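Local coordinates for protein histidinol dehydrogenase (Elizabethkingia anophelis NUHP1, PDB 6AN0) that probably catalyses the zinc-dependent, two-step oxidation of L-histidinol to L-histidine by NAD, the closing reaction of histidine biosynthesis, at residues E122-E127 against I394-V399; I149-A154 against D388-K393. All blocks are in the same frame, centred on the assembly; numbering follows the deposited sequence.

Strand 391-399 serves both contacts. In contact 1 it pairs, antiparallel, with strand 117-132; in contact 2 the residues leading into it pack against residues 149-154 of helix 142-154, which follows strand 117-132 in the chain. Their centres lie about 14 Å apart and backbone bonds join them: Arg124 O is 2.8 Å from Lys392 N, and Ile126 N is 2.8 Å from Phe390 O. A bound histidine meets both, through Ala123 in contact 1 and Lys393 in contact 2, and both touch the second subunit. Contact 1 lies away from the zinc and predicted catalytic residues; of the residues predicted to bind NAD, Tyr132 has its side chain about 12 Å from that of Phe390.

Contact 1. Residues E122-E127 against I394-V399; sequences EARPIE and ITFQKV. With HIS (histidine), chain U.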
ATOM      1  N   GLU A 122      -4.867  13.539  -8.685  1.00 19.76           N
ATOM      2  CA  GLU A 122      -4.952  14.431  -7.540  1.00 19.94           C
ATOM      3  C   GLU A 122      -5.021  13.604  -6.267  1.00 16.24           C
ATOM      4  O   GLU A 122      -5.667  12.549  -6.231  1.00 19.67           O
ATOM      5  CB  GLU A 122      -6.175  15.348  -7.593  1.00 19.56           C
ATOM      6  CG  GLU A 122      -6.273  16.183  -8.855  1.00 19.25           C
ATOM      7  CD  GLU A 122      -7.345  17.251  -8.748  1.00 27.03           C
ATOM      8  OE1 GLU A 122      -7.737  17.598  -7.617  1.00 27.48           O
ATOM      9  OE2 GLU A 122      -7.791  17.746  -9.800  1.00 27.93           O
ATOM     10  N   ALA A 123      -4.394  14.120  -5.213  1.00 19.26           N
ATOM     11  CA  ALA A 123      -4.445  13.482  -3.906  1.00 22.21           C
ATOM     12  C   ALA A 123      -5.691  13.913  -3.149  1.00 18.61           C
ATOM     13  O   ALA A 123      -6.155  15.050  -3.266  1.00 17.25           O
ATOM     14  CB  ALA A 123      -3.206  13.842  -3.081  1.00 23.38           C
ATOM     15  N   ARG A 124      -6.234  12.982  -2.361  1.00 19.80           N
ATOM     16  CA  ARG A 124      -7.319  13.265  -1.442  1.00 18.04           C
ATOM     17  C   ARG A 124      -6.981  12.513  -0.165  1.00 17.04           C
ATOM     18  O   ARG A 124      -6.461  11.387  -0.233  1.00 18.15           O
ATOM     19  CB  ARG A 124      -8.699  12.814  -1.966  1.00 16.90           C
ATOM     20  CG  ARG A 124      -9.200  13.564  -3.215  1.00 16.96           C
ATOM     21  CD  ARG A 124      -9.498  15.026  -2.910  1.00 21.37           C
ATOM     22  NE  ARG A 124     -10.084  15.683  -4.081  1.00 23.36           N
ATOM     23  CZ  ARG A 124      -9.393  16.295  -5.030  1.00 28.43           C
ATOM     24  NH1 ARG A 124      -8.073  16.359  -4.955  1.00 24.00           N
ATOM     25  NH2 ARG A 124     -10.035  16.841  -6.063  1.00 26.68           N
ATOM     26  N   PRO A 125      -7.271  13.088   1.003  1.00 17.91           N
ATOM     27  CA  PRO A 125      -6.944  12.394   2.254  1.00 18.80           C
ATOM     28  C   PRO A 125      -7.806  11.162   2.465  1.00 19.05           C
ATOM     29  O   PRO A 125      -8.985  11.114   2.089  1.00 19.88           O
ATOM     30  CB  PRO A 125      -7.242  13.446   3.329  1.00 22.07           C
ATOM     31  CG  PRO A 125      -8.364  14.278   2.706  1.00 22.42           C
ATOM     32  CD  PRO A 125      -7.947  14.380   1.252  1.00 19.46           C
ATOM     33  N   ILE A 126      -7.215  10.165   3.118  1.00 17.11           N
ATOM     34  CA  ILE A 126      -8.021   9.120   3.746  1.00 15.76           C
ATOM     35  C   ILE A 126      -8.725   9.746   4.943  1.00 18.35           C
ATOM     36  O   ILE A 126      -8.080  10.328   5.821  1.00 23.19           O
ATOM     37  CB  ILE A 126      -7.151   7.928   4.166  1.00 17.41           C
ATOM     38  CG1 ILE A 126      -6.498   7.283   2.935  1.00 18.74           C
ATOM     39  CG2 ILE A 126      -7.983   6.895   4.958  1.00 18.82           C
ATOM     40  CD1 ILE A 126      -5.411   6.251   3.305  1.00 20.58           C
ATOM     41  N   GLU A 127     -10.055   9.634   4.977  1.00 19.74           N
ATOM     42  CA  GLU A 127     -10.842  10.494   5.856  1.00 20.21           C
ATOM     43  C   GLU A 127     -10.648  10.146   7.328  1.00 22.78           C
ATOM     44  O   GLU A 127     -10.500  11.048   8.164  1.00 25.74           O
ATOM     45  CB  GLU A 127     -12.321  10.400   5.476  1.00 27.25           C
ATOM     46  CG  GLU A 127     -13.216  11.390   6.192  1.00 51.16           C
ATOM     47  CD  GLU A 127     -14.685  11.210   5.825  1.00 60.06           C
ATOM     48  OE1 GLU A 127     -15.222  10.098   6.027  1.00 59.77           O
ATOM     49  OE2 GLU A 127     -15.296  12.175   5.326  1.00 54.77           O
ATOM     50  N   ILE A 394      -6.314   9.893  -6.941  1.00 19.07           N
ATOM     51  CA  ILE A 394      -7.445   9.684  -7.840  1.00 21.55           C
ATOM     52  C   ILE A 394      -7.019  10.081  -9.251  1.00 18.96           C
ATOM     53  O   ILE A 394      -6.440  11.154  -9.446  1.00 20.28           O
ATOM     54  CB  ILE A 394      -8.659  10.508  -7.377  1.00 17.87           C
ATOM     55  CG1 ILE A 394      -9.062  10.103  -5.944  1.00 17.13           C
ATOM     56  CG2 ILE A 394      -9.826  10.348  -8.360  1.00 19.86           C
ATOM     57  CD1 ILE A 394     -10.234  10.913  -5.397  1.00 19.47           C
ATOM     58  N   THR A 395      -7.319   9.241 -10.245  1.00 18.03           N
ATOM     59  CA  THR A 395      -7.025   9.618 -11.619  1.00 17.23           C
ATOM     60  C   THR A 395      -8.244  10.282 -12.253  1.00 16.97           C
ATOM     61  O   THR A 395      -9.394   9.923 -11.958  1.00 21.11           O
ATOM     62  CB  THR A 395      -6.576   8.418 -12.453  1.00 23.98           C
ATOM     63  OG1 THR A 395      -7.550   7.381 -12.351  1.00 24.16           O
ATOM     64  CG2 THR A 395      -5.234   7.896 -11.930  1.00 22.77           C
ATOM     65  N   PHE A 396      -7.967  11.289 -13.080  1.00 17.16           N
ATOM     66  CA  PHE A 396      -8.970  12.094 -13.763  1.00 17.13           C
ATOM     67  C   PHE A 396      -8.690  12.058 -15.251  1.00 20.61           C
ATOM     68  O   PHE A 396      -7.526  12.121 -15.668  1.00 18.42           O
ATOM     69  CB  PHE A 396      -8.939  13.565 -13.297  1.00 19.67           C
ATOM     70  CG  PHE A 396      -9.440  13.779 -11.891  1.00 19.91           C
ATOM     71  CD1 PHE A 396     -10.744  14.194 -11.669  1.00 23.88           C
ATOM     72  CD2 PHE A 396      -8.606  13.589 -10.803  1.00 19.01           C
ATOM     73  CE1 PHE A 396     -11.214  14.395 -10.382  1.00 27.26           C
ATOM     74  CE2 PHE A 396      -9.076  13.786  -9.504  1.00 21.46           C
ATOM     75  CZ  PHE A 396     -10.384  14.192  -9.305  1.00 20.90           C
ATOM     76  N   GLN A 397      -9.744  12.021 -16.063  1.00 19.06           N
ATOM     77  CA  GLN A 397      -9.515  12.276 -17.479  1.00 21.50           C
ATOM     78  C   GLN A 397     -10.671  13.053 -18.082  1.00 20.65           C
ATOM     79  O   GLN A 397     -11.831  12.872 -17.706  1.00 20.32           O
ATOM     80  CB  GLN A 397      -9.300  10.982 -18.249  1.00 19.43           C
ATOM     81  CG  GLN A 397     -10.445  10.062 -18.164  1.00 23.86           C
ATOM     82  CD  GLN A 397     -10.061   8.718 -18.668  1.00 39.37           C
ATOM     83  OE1 GLN A 397     -10.273   8.405 -19.844  1.00 33.88           O
ATOM     84  NE2 GLN A 397      -9.449   7.915 -17.801  1.00 21.91           N
ATOM     85  N   LYS A 398     -10.331  13.891 -19.052  1.00 19.55           N
ATOM     86  CA  LYS A 398     -11.304  14.664 -19.810  1.00 19.83           C
ATOM     87  C   LYS A 398     -10.988  14.452 -21.284  1.00 20.54           C
ATOM     88  O   LYS A 398      -9.923  14.859 -21.760  1.00 22.28           O
ATOM     89  CB  LYS A 398     -11.258  16.141 -19.433  1.00 21.73           C
ATOM     90  CG  LYS A 398     -12.365  16.959 -20.103  1.00 26.44           C
ATOM     91  CD  LYS A 398     -12.321  18.405 -19.629  1.00 29.57           C
ATOM     92  CE  LYS A 398     -13.466  19.228 -20.195  1.00 43.02           C
ATOM     93  NZ  LYS A 398     -13.229  20.686 -19.943  1.00 45.26           N
ATOM     94  N   VAL A 399     -11.890  13.780 -21.989  1.00 21.00           N
ATOM     95  CA  VAL A 399     -11.741  13.490 -23.412  1.00 23.41           C
ATOM     96  C   VAL A 399     -12.670  14.413 -24.182  1.00 31.58           C
ATOM     97  O   VAL A 399     -13.867  14.482 -23.879  1.00 27.51           O
ATOM     98  CB  VAL A 399     -12.066  12.012 -23.701  1.00 25.49           C
ATOM     99  CG1 VAL A 399     -11.921  11.696 -25.182  1.00 26.52           C
ATOM    100  CG2 VAL A 399     -11.185  11.114 -22.855  1.00 23.38           C
TER
HETATM  101  N   HIS U 520      -1.364  17.412  -7.480  1.00 72.33           N
HETATM  102  CA  HIS U 520      -2.332  16.630  -6.734  1.00 68.78           C
HETATM  103  C   HIS U 520      -3.447  17.491  -6.147  1.00 65.43           C
HETATM  104  O   HIS U 520      -3.975  17.189  -5.071  1.00 62.05           O
HETATM  105  CB  HIS U 520      -1.629  15.851  -5.628  1.00 67.89           C
HETATM  106  CG  HIS U 520      -1.238  14.464  -6.029  1.00 77.72           C
HETATM  107  ND1 HIS U 520      -1.538  13.936  -7.266  1.00 72.68           N
HETATM  108  CD2 HIS U 520      -0.574  13.495  -5.357  1.00 69.12           C
HETATM  109  CE1 HIS U 520      -1.070  12.704  -7.340  1.00 70.99           C
HETATM  110  NE2 HIS U 520      -0.478  12.415  -6.198  1.00 70.40           N
HETATM  111  OXT HIS U 520      -3.857  18.494  -6.740  1.00 65.29           O
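Two long strands, 117-132 and 391-399, form an antiparallel ribbon that reaches out of the mixed sheet toward the second subunit, and Glu122 and Ile394 are a hydrogen-bonded pair within it. Glu122 N donates to Ile394 O at 3.0 Å, and Ile394 N returns a bond to Glu122 O at 2.8 Å. The two bonds fix the register of the pair, although the strands run 139° apart in direction. On the face of the sheet that carries both side chains, Glu122 turns CG anti to its own carbonyl carbon and then runs extended (chi2 -169°). It crosses Phe396 at about a right angle, with CG 3.7 Å from CE2 of that ring, and its OE2 lies over the ring face, offset toward the rim. The same OE2 is held by Trp120 NE1, whose ring stacks on Phe396. Arg124 bends back at chi2 (-67°), so that its guanidinium approaches Glu122 end-on: NH2, at 2.9 Å, and NH1 both bond the single atom OE1, which lies in the guanidinium plane. NH1 meets the carboxylate's anti lone pair and also reaches Ala123 O, while NE and NH2 bond Ile346 O and Thr343 O of the second subunit; so many bonds largely fix the group's rotation. At the bend, Arg124 CG rests on Ile394 CD1 at 3.6 Å. Ala123 N donates to the bound histidine's O at 3.1 Å; the guanidinium turns its edge toward that O and may offset the charge of both carboxylates. Residues 395-398 then form a parallel ladder with a strand of the second subunit, an example of how a projecting beta ribbon continues a sheet across a dimer interface.

Contact 2. Residues I149-A154 against D388-K393; sequences IPAQLA and DSFIKK. With HIS (histidine), chain U; EDO (1,2-ethanediol), chain D.
Helix 142-154 packs here against the turn that opens strand 391-399, an apolar contact of a helix with the entry of a sheet strand, and an example of how one aromatic ring can join the two. From the 3-10 turn at 388-389 the chain passes to Phe390, whose side chain starts out toward the helix. Its CB meets the methyl CB of Ala154 at 3.8 Å. With CG anti to the carbonyl carbon (chi1 -66°), the ring then presents one face to the helix backbone at 150-151. Ala151 N sits 3.8 Å above the Phe390 ring plane, over its centre, while Pro150 C lies above the same face nearer the rim. The ring's two sides find different partners. CD1 and CE1 run beside Ala151, CE1 being 3.7 Å from its CB; CD2 and CE2 lie against the proline, with CE2 3.6 Å from Pro150 CG. At the tip, CZ also approaches that CG. The helix is kinked where Pro150 N has no bond to the preceding turn, and the proline ring, crossing obliquely, offers the aromatic a hydrocarbon surface. Phe213 stacks on the Phe390 ring, and Ile129 of strand 117-132 adds to the packing. Farther along, the extended Lys393 makes a tight contact, not a bond, with the bound histidine, CD lying 3.1 Å from its NE2, before NZ forms salt bridges to Glu106 and to Asp388 of the second subunit. Between Phe390 and Lys393, Ile391 has CG1 in the crowded position (chi1 59°), which sets CG2 3.7 Å from Ala154 CB.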
ATOM      1  N   ILE A 149       1.727  13.782  12.270  1.00 21.90           N
ATOM      2  CA  ILE A 149       2.059  14.970  11.478  1.00 22.79           C
ATOM      3  C   ILE A 149       1.694  14.749  10.008  1.00 22.07           C
ATOM      4  O   ILE A 149       1.042  15.622   9.407  1.00 23.39           O
ATOM      5  CB  ILE A 149       3.537  15.379  11.662  1.00 20.01           C
ATOM      6  CG1 ILE A 149       3.726  16.033  13.037  1.00 26.66           C
ATOM      7  CG2 ILE A 149       3.978  16.368  10.558  1.00 20.79           C
ATOM      8  CD1 ILE A 149       5.170  16.440  13.368  1.00 22.87           C
ATOM      9  N   PRO A 150       2.081  13.644   9.364  1.00 18.10           N
ATOM     10  CA  PRO A 150       1.680  13.497   7.957  1.00 19.11           C
ATOM     11  C   PRO A 150       0.178  13.323   7.787  1.00 17.69           C
ATOM     12  O   PRO A 150      -0.371  13.749   6.761  1.00 19.30           O
ATOM     13  CB  PRO A 150       2.465  12.262   7.477  1.00 20.37           C
ATOM     14  CG  PRO A 150       2.986  11.598   8.703  1.00 20.08           C
ATOM     15  CD  PRO A 150       3.120  12.656   9.739  1.00 17.91           C
ATOM     16  N   ALA A 151      -0.508  12.712   8.764  1.00 17.11           N
ATOM     17  CA  ALA A 151      -1.967  12.674   8.714  1.00 18.33           C
ATOM     18  C   ALA A 151      -2.551  14.079   8.655  1.00 22.95           C
ATOM     19  O   ALA A 151      -3.481  14.343   7.884  1.00 20.94           O
ATOM     20  CB  ALA A 151      -2.522  11.922   9.933  1.00 17.74           C
ATOM     21  N   GLN A 152      -2.039  14.988   9.485  1.00 18.90           N
ATOM     22  CA  GLN A 152      -2.545  16.356   9.469  1.00 21.77           C
ATOM     23  C   GLN A 152      -2.224  17.040   8.150  1.00 20.50           C
ATOM     24  O   GLN A 152      -3.087  17.703   7.567  1.00 20.90           O
ATOM     25  CB  GLN A 152      -1.976  17.147  10.654  1.00 21.98           C
ATOM     26  CG  GLN A 152      -2.500  16.690  12.014  1.00 28.74           C
ATOM     27  CD  GLN A 152      -3.955  17.100  12.278  1.00 28.91           C
ATOM     28  OE1 GLN A 152      -4.775  17.190  11.356  1.00 30.62           O
ATOM     29  NE2 GLN A 152      -4.272  17.358  13.546  1.00 28.21           N
ATOM     30  N   LEU A 153      -1.004  16.850   7.643  1.00 21.46           N
ATOM     31  CA  LEU A 153      -0.601  17.493   6.399  1.00 18.17           C
ATOM     32  C   LEU A 153      -1.430  17.021   5.218  1.00 21.36           C
ATOM     33  O   LEU A 153      -1.698  17.804   4.295  1.00 23.41           O
ATOM     34  CB  LEU A 153       0.877  17.226   6.125  1.00 21.94           C
ATOM     35  CG  LEU A 153       1.882  18.043   6.938  1.00 28.22           C
ATOM     36  CD1 LEU A 153       3.265  17.433   6.745  1.00 24.35           C
ATOM     37  CD2 LEU A 153       1.869  19.501   6.485  1.00 29.46           C
ATOM     38  N   ALA A 154      -1.824  15.745   5.221  1.00 18.43           N
ATOM     39  CA  ALA A 154      -2.660  15.191   4.162  1.00 21.35           C
ATOM     40  C   ALA A 154      -4.080  15.748   4.175  1.00 23.72           C
ATOM     41  O   ALA A 154      -4.783  15.634   3.162  1.00 22.26           O
ATOM     42  CB  ALA A 154      -2.716  13.663   4.290  1.00 21.32           C
ATOM     43  N   ASP A 388       2.382   9.811   1.385  1.00 16.14           N
ATOM     44  CA  ASP A 388       1.674   8.882   0.499  1.00 19.57           C
ATOM     45  C   ASP A 388       0.785   7.900   1.256  1.00 21.50           C
ATOM     46  O   ASP A 388      -0.186   7.379   0.692  1.00 19.95           O
ATOM     47  CB  ASP A 388       2.658   8.038  -0.318  1.00 19.33           C
ATOM     48  CG  ASP A 388       3.655   8.861  -1.115  1.00 25.98           C
ATOM     49  OD1 ASP A 388       3.777  10.081  -0.893  1.00 38.76           O
ATOM     50  OD2 ASP A 388       4.337   8.253  -1.964  1.00 30.05           O
ATOM     51  N   SER A 389       1.148   7.569   2.500  1.00 18.86           N
ATOM     52  CA  SER A 389       0.409   6.568   3.259  1.00 17.75           C
ATOM     53  C   SER A 389      -0.968   7.055   3.680  1.00 18.34           C
ATOM     54  O   SER A 389      -1.801   6.238   4.081  1.00 17.28           O
ATOM     55  CB  SER A 389       1.196   6.153   4.517  1.00 15.27           C
ATOM     56  OG  SER A 389       2.543   5.866   4.210  1.00 18.01           O
ATOM     57  N   PHE A 390      -1.218   8.360   3.620  1.00 18.79           N
ATOM     58  CA  PHE A 390      -2.416   8.944   4.207  1.00 18.10           C
ATOM     59  C   PHE A 390      -3.393   9.465   3.165  1.00 16.04           C
ATOM     60  O   PHE A 390      -4.397  10.095   3.526  1.00 18.90           O
ATOM     61  CB  PHE A 390      -2.014  10.066   5.172  1.00 18.69           C
ATOM     62  CG  PHE A 390      -1.254   9.571   6.380  1.00 18.60           C
ATOM     63  CD1 PHE A 390      -1.937   9.183   7.534  1.00 18.50           C
ATOM     64  CD2 PHE A 390       0.131   9.460   6.346  1.00 19.46           C
ATOM     65  CE1 PHE A 390      -1.248   8.720   8.646  1.00 18.46           C
ATOM     66  CE2 PHE A 390       0.832   8.995   7.448  1.00 18.16           C
ATOM     67  CZ  PHE A 390       0.132   8.622   8.605  1.00 15.74           C
ATOM     68  N   ILE A 391      -3.132   9.215   1.881  1.00 19.23           N
ATOM     69  CA  ILE A 391      -3.922   9.771   0.794  1.00 18.08           C
ATOM     70  C   ILE A 391      -4.315   8.664  -0.172  1.00 19.54           C
ATOM     71  O   ILE A 391      -3.750   7.569  -0.168  1.00 19.35           O
ATOM     72  CB  ILE A 391      -3.148  10.874   0.037  1.00 19.22           C
ATOM     73  CG1 ILE A 391      -1.848  10.291  -0.535  1.00 20.79           C
ATOM     74  CG2 ILE A 391      -2.846  12.026   0.969  1.00 18.66           C
ATOM     75  CD1 ILE A 391      -1.120  11.227  -1.515  1.00 24.02           C
ATOM     76  N   LYS A 392      -5.299   8.979  -1.013  1.00 20.86           N
ATOM     77  CA  LYS A 392      -5.591   8.241  -2.230  1.00 16.32           C
ATOM     78  C   LYS A 392      -5.240   9.146  -3.402  1.00 17.02           C
ATOM     79  O   LYS A 392      -5.504  10.350  -3.355  1.00 19.48           O
ATOM     80  CB  LYS A 392      -7.074   7.843  -2.313  1.00 17.55           C
ATOM     81  CG  LYS A 392      -7.670   7.131  -1.075  1.00 18.37           C
ATOM     82  CD  LYS A 392      -8.388   8.086  -0.116  1.00 16.79           C
ATOM     83  CE  LYS A 392      -9.690   8.632  -0.711  1.00 22.60           C
ATOM     84  NZ  LYS A 392     -10.468   9.482   0.250  1.00 22.61           N
ATOM     85  N   LYS A 393      -4.646   8.571  -4.449  1.00 15.65           N
ATOM     86  CA  LYS A 393      -4.338   9.316  -5.666  1.00 15.27           C
ATOM     87  C   LYS A 393      -5.398   8.958  -6.698  1.00 20.20           C
ATOM     88  O   LYS A 393      -5.398   7.847  -7.239  1.00 20.84           O
ATOM     89  CB  LYS A 393      -2.928   9.009  -6.171  1.00 20.37           C
ATOM     90  CG  LYS A 393      -1.837   9.345  -5.134  1.00 21.01           C
ATOM     91  CD  LYS A 393      -0.432   9.353  -5.752  1.00 30.31           C
ATOM     92  CE  LYS A 393       0.629   9.672  -4.698  1.00 29.58           C
ATOM     93  NZ  LYS A 393       2.011   9.705  -5.273  1.00 25.78           N
TER
HETATM   94  N   HIS U 520      -1.364  17.412  -7.480  1.00 72.33           N
HETATM   95  CA  HIS U 520      -2.332  16.630  -6.734  1.00 68.78           C
HETATM   96  C   HIS U 520      -3.447  17.491  -6.147  1.00 65.43           C
HETATM   97  O   HIS U 520      -3.975  17.189  -5.071  1.00 62.05           O
HETATM   98  CB  HIS U 520      -1.629  15.851  -5.628  1.00 67.89           C
HETATM   99  CG  HIS U 520      -1.238  14.464  -6.029  1.00 77.72           C
HETATM  100  ND1 HIS U 520      -1.538  13.936  -7.266  1.00 72.68           N
HETATM  101  CD2 HIS U 520      -0.574  13.495  -5.357  1.00 69.12           C
HETATM  102  CE1 HIS U 520      -1.070  12.704  -7.340  1.00 70.99           C
HETATM  103  NE2 HIS U 520      -0.478  12.415  -6.198  1.00 70.40           N
HETATM  104  OXT HIS U 520      -3.857  18.494  -6.740  1.00 65.29           O
HETATM  105  C1  EDO D 503       3.601   2.555   3.880  0.65 28.30           C
HETATM  106  O1  EDO D 503       3.147   3.466   2.871  0.65 26.70           O
HETATM  107  C2  EDO D 503       2.556   2.638   4.986  0.65 24.08           C
HETATM  108  O2  EDO D 503       1.294   2.479   4.354  0.65  7.31           O